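PDB 3DM5: signal recognition 54 kDa protein, which belongs to the SRP54 family and joins a helical bundle, a GTPase domain of the P-loop class and a signal peptide binding domain. Local coordinates for residues A[101-113]-A[207-221]. Residues are numbered along the deposited sequence; the frame is centred on the assembly and turned at random.
Sequences TILLMVGIQGSGK and ISNVIHPHEVILVID. With GDP (guanosine-5'-diphosphate), chain J.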
# COMPACT_ATOMS: atom_id res chain seq x y z
N THR A 101 30.13 8.81 36.73
CA THR A 101 30.11 9.33 35.37
C THR A 101 28.74 9.95 35.19
O THR A 101 27.71 9.26 35.34
CB THR A 101 30.38 8.26 34.32
OG1 THR A 101 31.67 7.70 34.53
CG2 THR A 101 30.33 8.87 32.92
N ILE A 102 28.72 11.26 34.91
CA ILE A 102 27.47 12.01 34.83
C ILE A 102 27.03 12.29 33.40
O ILE A 102 27.79 12.81 32.57
CB ILE A 102 27.54 13.32 35.63
CG1 ILE A 102 27.75 13.02 37.12
CG2 ILE A 102 26.29 14.13 35.43
CD1 ILE A 102 28.14 14.25 37.92
N LEU A 103 25.78 11.90 33.12
CA LEU A 103 25.21 12.05 31.78
C LEU A 103 24.06 13.03 31.88
O LEU A 103 23.12 12.83 32.67
CB LEU A 103 24.74 10.70 31.23
CG LEU A 103 25.79 9.58 31.25
CD1 LEU A 103 25.20 8.28 30.72
CD2 LEU A 103 27.04 9.99 30.48
N LEU A 104 24.14 14.09 31.10
CA LEU A 104 23.13 15.14 31.16
C LEU A 104 22.24 15.03 29.93
O LEU A 104 22.72 15.11 28.80
CB LEU A 104 23.79 16.52 31.28
CG LEU A 104 22.92 17.77 31.10
CD1 LEU A 104 21.99 17.93 32.29
CD2 LEU A 104 23.80 19.00 30.93
N MET A 105 20.94 14.83 30.16
CA MET A 105 19.99 14.59 29.06
C MET A 105 19.12 15.80 28.77
O MET A 105 18.48 16.35 29.66
CB MET A 105 19.09 13.40 29.38
CG MET A 105 19.85 12.26 30.03
SD MET A 105 20.88 11.40 28.85
CE MET A 105 19.61 10.52 27.93
N VAL A 106 19.10 16.22 27.50
CA VAL A 106 18.32 17.38 27.08
C VAL A 106 17.41 16.98 25.92
O VAL A 106 17.68 16.00 25.24
CB VAL A 106 19.26 18.60 26.72
CG1 VAL A 106 20.00 19.03 27.95
CG2 VAL A 106 20.26 18.21 25.70
N GLY A 107 16.33 17.72 25.73
CA GLY A 107 15.36 17.40 24.69
C GLY A 107 14.03 18.12 24.85
O GLY A 107 13.63 18.49 25.95
N ILE A 108 13.32 18.29 23.75
CA ILE A 108 12.05 19.01 23.82
C ILE A 108 10.91 18.06 24.16
O ILE A 108 11.08 16.84 24.12
CB ILE A 108 11.77 19.79 22.53
CG1 ILE A 108 11.10 18.93 21.48
CG2 ILE A 108 13.05 20.32 21.95
CD1 ILE A 108 11.37 19.46 20.10
N GLN A 109 9.76 18.62 24.55
CA GLN A 109 8.58 17.82 24.88
C GLN A 109 8.23 16.86 23.74
O GLN A 109 8.23 17.25 22.57
CB GLN A 109 7.37 18.70 25.22
N GLY A 110 7.96 15.61 24.08
CA GLY A 110 7.65 14.60 23.08
C GLY A 110 8.83 14.13 22.22
O GLY A 110 8.65 13.62 21.12
N SER A 111 10.04 14.30 22.73
CA SER A 111 11.18 13.73 22.05
C SER A 111 11.33 12.31 22.51
O SER A 111 12.02 11.53 21.89
CB SER A 111 12.45 14.50 22.39
OG SER A 111 12.66 14.57 23.80
N GLY A 112 10.67 11.99 23.62
CA GLY A 112 10.85 10.71 24.26
C GLY A 112 12.01 10.72 25.25
O GLY A 112 12.56 9.67 25.57
N LYS A 113 12.38 11.91 25.74
CA LYS A 113 13.49 12.06 26.70
C LYS A 113 13.27 11.35 28.04
O LYS A 113 14.10 10.54 28.47
CB LYS A 113 13.75 13.54 26.97
CG LYS A 113 14.91 13.79 27.89
CD LYS A 113 15.07 15.27 28.14
CE LYS A 113 14.20 15.76 29.30
NZ LYS A 113 12.76 15.78 29.00
N ILE A 207 23.17 24.69 32.98
CA ILE A 207 23.17 23.44 33.76
C ILE A 207 24.45 22.62 33.58
O ILE A 207 24.93 22.00 34.52
CB ILE A 207 22.01 22.49 33.40
CG1 ILE A 207 20.68 23.23 33.40
CG2 ILE A 207 21.91 21.34 34.40
CD1 ILE A 207 19.50 22.35 33.08
N SER A 208 25.00 22.62 32.37
CA SER A 208 26.24 21.91 32.11
C SER A 208 27.44 22.55 32.83
O SER A 208 28.40 21.86 33.23
CB SER A 208 26.50 21.83 30.60
OG SER A 208 27.77 21.27 30.29
N ASN A 209 27.41 23.87 32.99
CA ASN A 209 28.52 24.55 33.64
C ASN A 209 28.49 24.27 35.14
O ASN A 209 29.51 24.03 35.78
CB ASN A 209 28.45 26.05 33.36
CG ASN A 209 28.85 26.40 31.93
OD1 ASN A 209 28.49 27.47 31.41
ND2 ASN A 209 29.60 25.51 31.28
N VAL A 210 27.30 24.28 35.68
CA VAL A 210 27.11 23.97 37.07
C VAL A 210 27.43 22.52 37.47
O VAL A 210 28.11 22.30 38.47
CB VAL A 210 25.70 24.32 37.51
CG1 VAL A 210 25.47 23.85 38.93
CG2 VAL A 210 25.47 25.83 37.36
N ILE A 211 26.96 21.52 36.71
CA ILE A 211 27.14 20.12 37.15
C ILE A 211 28.35 19.43 36.55
O ILE A 211 28.81 18.43 37.10
CB ILE A 211 25.87 19.22 36.99
CG1 ILE A 211 25.69 18.76 35.55
CG2 ILE A 211 24.62 19.89 37.52
CD1 ILE A 211 24.60 17.73 35.39
N HIS A 212 28.86 19.94 35.44
CA HIS A 212 30.11 19.46 34.88
C HIS A 212 30.00 18.00 34.46
O HIS A 212 30.77 17.16 34.92
CB HIS A 212 31.22 19.61 35.92
CG HIS A 212 32.44 20.32 35.41
ND1 HIS A 212 32.48 21.69 35.25
CD2 HIS A 212 33.66 19.85 35.04
CE1 HIS A 212 33.68 22.03 34.79
NE2 HIS A 212 34.41 20.94 34.66
N PRO A 213 29.03 17.69 33.57
CA PRO A 213 28.76 16.29 33.25
C PRO A 213 29.90 15.73 32.43
O PRO A 213 30.64 16.48 31.78
CB PRO A 213 27.51 16.36 32.36
CG PRO A 213 27.22 17.82 32.14
CD PRO A 213 28.40 18.60 32.60
N HIS A 214 30.03 14.42 32.45
CA HIS A 214 30.92 13.76 31.51
C HIS A 214 30.44 13.92 30.06
O HIS A 214 31.24 13.96 29.14
CB HIS A 214 31.10 12.27 31.82
CG HIS A 214 31.80 11.53 30.73
ND1 HIS A 214 31.18 10.54 29.98
CD2 HIS A 214 33.05 11.65 30.22
CE1 HIS A 214 32.03 10.08 29.07
NE2 HIS A 214 33.17 10.74 29.20
N GLU A 215 29.12 13.99 29.88
CA GLU A 215 28.56 14.02 28.54
C GLU A 215 27.18 14.68 28.52
O GLU A 215 26.41 14.58 29.47
CB GLU A 215 28.48 12.60 27.98
CG GLU A 215 28.29 12.55 26.50
CD GLU A 215 28.81 11.25 25.88
OE1 GLU A 215 29.82 10.70 26.39
OE2 GLU A 215 28.22 10.79 24.88
N VAL A 216 26.89 15.37 27.42
CA VAL A 216 25.57 15.95 27.26
C VAL A 216 24.89 15.24 26.10
O VAL A 216 25.46 15.15 25.01
CB VAL A 216 25.64 17.46 27.06
CG1 VAL A 216 24.28 18.03 26.75
CG2 VAL A 216 26.21 18.10 28.30
N ILE A 217 23.70 14.69 26.34
CA ILE A 217 23.03 13.85 25.35
C ILE A 217 21.70 14.45 24.97
O ILE A 217 20.81 14.60 25.81
CB ILE A 217 22.77 12.43 25.87
CG1 ILE A 217 24.06 11.72 26.21
CG2 ILE A 217 22.05 11.63 24.82
CD1 ILE A 217 23.84 10.36 26.86
N LEU A 218 21.60 14.84 23.70
CA LEU A 218 20.38 15.39 23.14
C LEU A 218 19.53 14.25 22.57
O LEU A 218 20.03 13.40 21.82
CB LEU A 218 20.70 16.41 22.05
CG LEU A 218 19.45 16.89 21.31
CD1 LEU A 218 18.47 17.53 22.31
CD2 LEU A 218 19.79 17.83 20.15
N VAL A 219 18.27 14.22 22.96
CA VAL A 219 17.33 13.18 22.55
C VAL A 219 16.45 13.73 21.44
O VAL A 219 15.71 14.68 21.65
CB VAL A 219 16.50 12.72 23.76
CG1 VAL A 219 15.41 11.76 23.32
CG2 VAL A 219 17.40 12.09 24.80
N ILE A 220 16.58 13.18 20.24
CA ILE A 220 15.83 13.65 19.09
C ILE A 220 14.79 12.63 18.65
O ILE A 220 15.09 11.44 18.50
CB ILE A 220 16.74 13.92 17.87
CG1 ILE A 220 17.89 14.85 18.24
CG2 ILE A 220 15.96 14.53 16.72
CD1 ILE A 220 18.72 15.24 17.05
N ASP A 221 13.57 13.11 18.45
CA ASP A 221 12.47 12.31 17.92
C ASP A 221 12.71 12.07 16.44
O ASP A 221 12.70 12.99 15.63
CB ASP A 221 11.17 13.07 18.18
CG ASP A 221 9.96 12.42 17.55
OD1 ASP A 221 10.12 11.60 16.62
OD2 ASP A 221 8.84 12.75 18.00
PB GDP J . 8.91 13.44 26.86
O1B GDP J . 9.45 13.38 25.47
O2B GDP J . 8.09 14.70 27.00
O3B GDP J . 10.06 13.42 27.84
O3A GDP J . 7.83 12.28 27.13
PA GDP J . 8.02 10.69 26.93
O1A GDP J . 6.91 9.94 27.59
O2A GDP J . 9.35 10.20 27.42
O5' GDP J . 7.84 10.54 25.34
C5' GDP J . 6.56 10.88 24.81
C4' GDP J . 5.96 9.69 24.04
O4' GDP J . 6.88 9.08 23.11
C3' GDP J . 5.50 8.60 24.99
O3' GDP J . 4.21 8.21 24.51
C2' GDP J . 6.53 7.50 24.82
O2' GDP J . 5.97 6.21 24.95
C1' GDP J . 6.93 7.67 23.38
N9 GDP J . 8.28 7.16 23.07
C8 GDP J . 9.46 7.51 23.59
N7 GDP J . 10.48 6.83 22.99
C5 GDP J . 9.93 6.03 22.06
C6 GDP J . 10.39 5.04 21.05
O6 GDP J . 11.60 4.77 20.89
N1 GDP J . 9.46 4.44 20.30
C2 GDP J . 8.15 4.71 20.41
N2 GDP J . 7.27 4.06 19.61
N3 GDP J . 7.65 5.60 21.30
C4 GDP J . 8.48 6.26 22.12
O HOH W 1 14.44 17.07 21.38
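With CG of Leu-104 trans to its backbone N (chi1 169°), the two methyls spread over residues 207-216: CD2 lies alongside Val-216 CG2 at 3.7 Å and also meets Pro-213 CG, while CD1 reaches Ile-207 CG2 and Ile-211 CD1 at the end of helix 198-211. The other sheet face carries Met-105, whose chain, bent at chi2 and chi3, runs side by side with Ile-217; SD rests 3.7 Å from Ile-217 CB, and CE extends to Val-219 CG2. Between these layers strands 101-106 and 215-221 run parallel. Leu-104 N donates to Glu-215 O, and Leu-104 O accepts from Ile-217 N at 2.7 Å, nearly straight at 172°. Val-106 continues the pattern with Ile-217 O and Val-219 N, and beyond it a water bridges Ile-108 N and Val-219 O. In the following turn Ser-111 OG donates to Ile-108 O over 2.8 Å, in the carbonyl plane. The beta phosphate of GDP accepts hydrogen bonds from backbone amides, Gly-110 N to O2B at 3.1 Å and Gly-112 N to O1B at 2.6 Å. Strand 185-189 flanks 101-106 on its other edge, so the pair lies in the parallel middle of the sheet of a P-loop GTPase domain, with a strand-loop-helix consistent with Walker A.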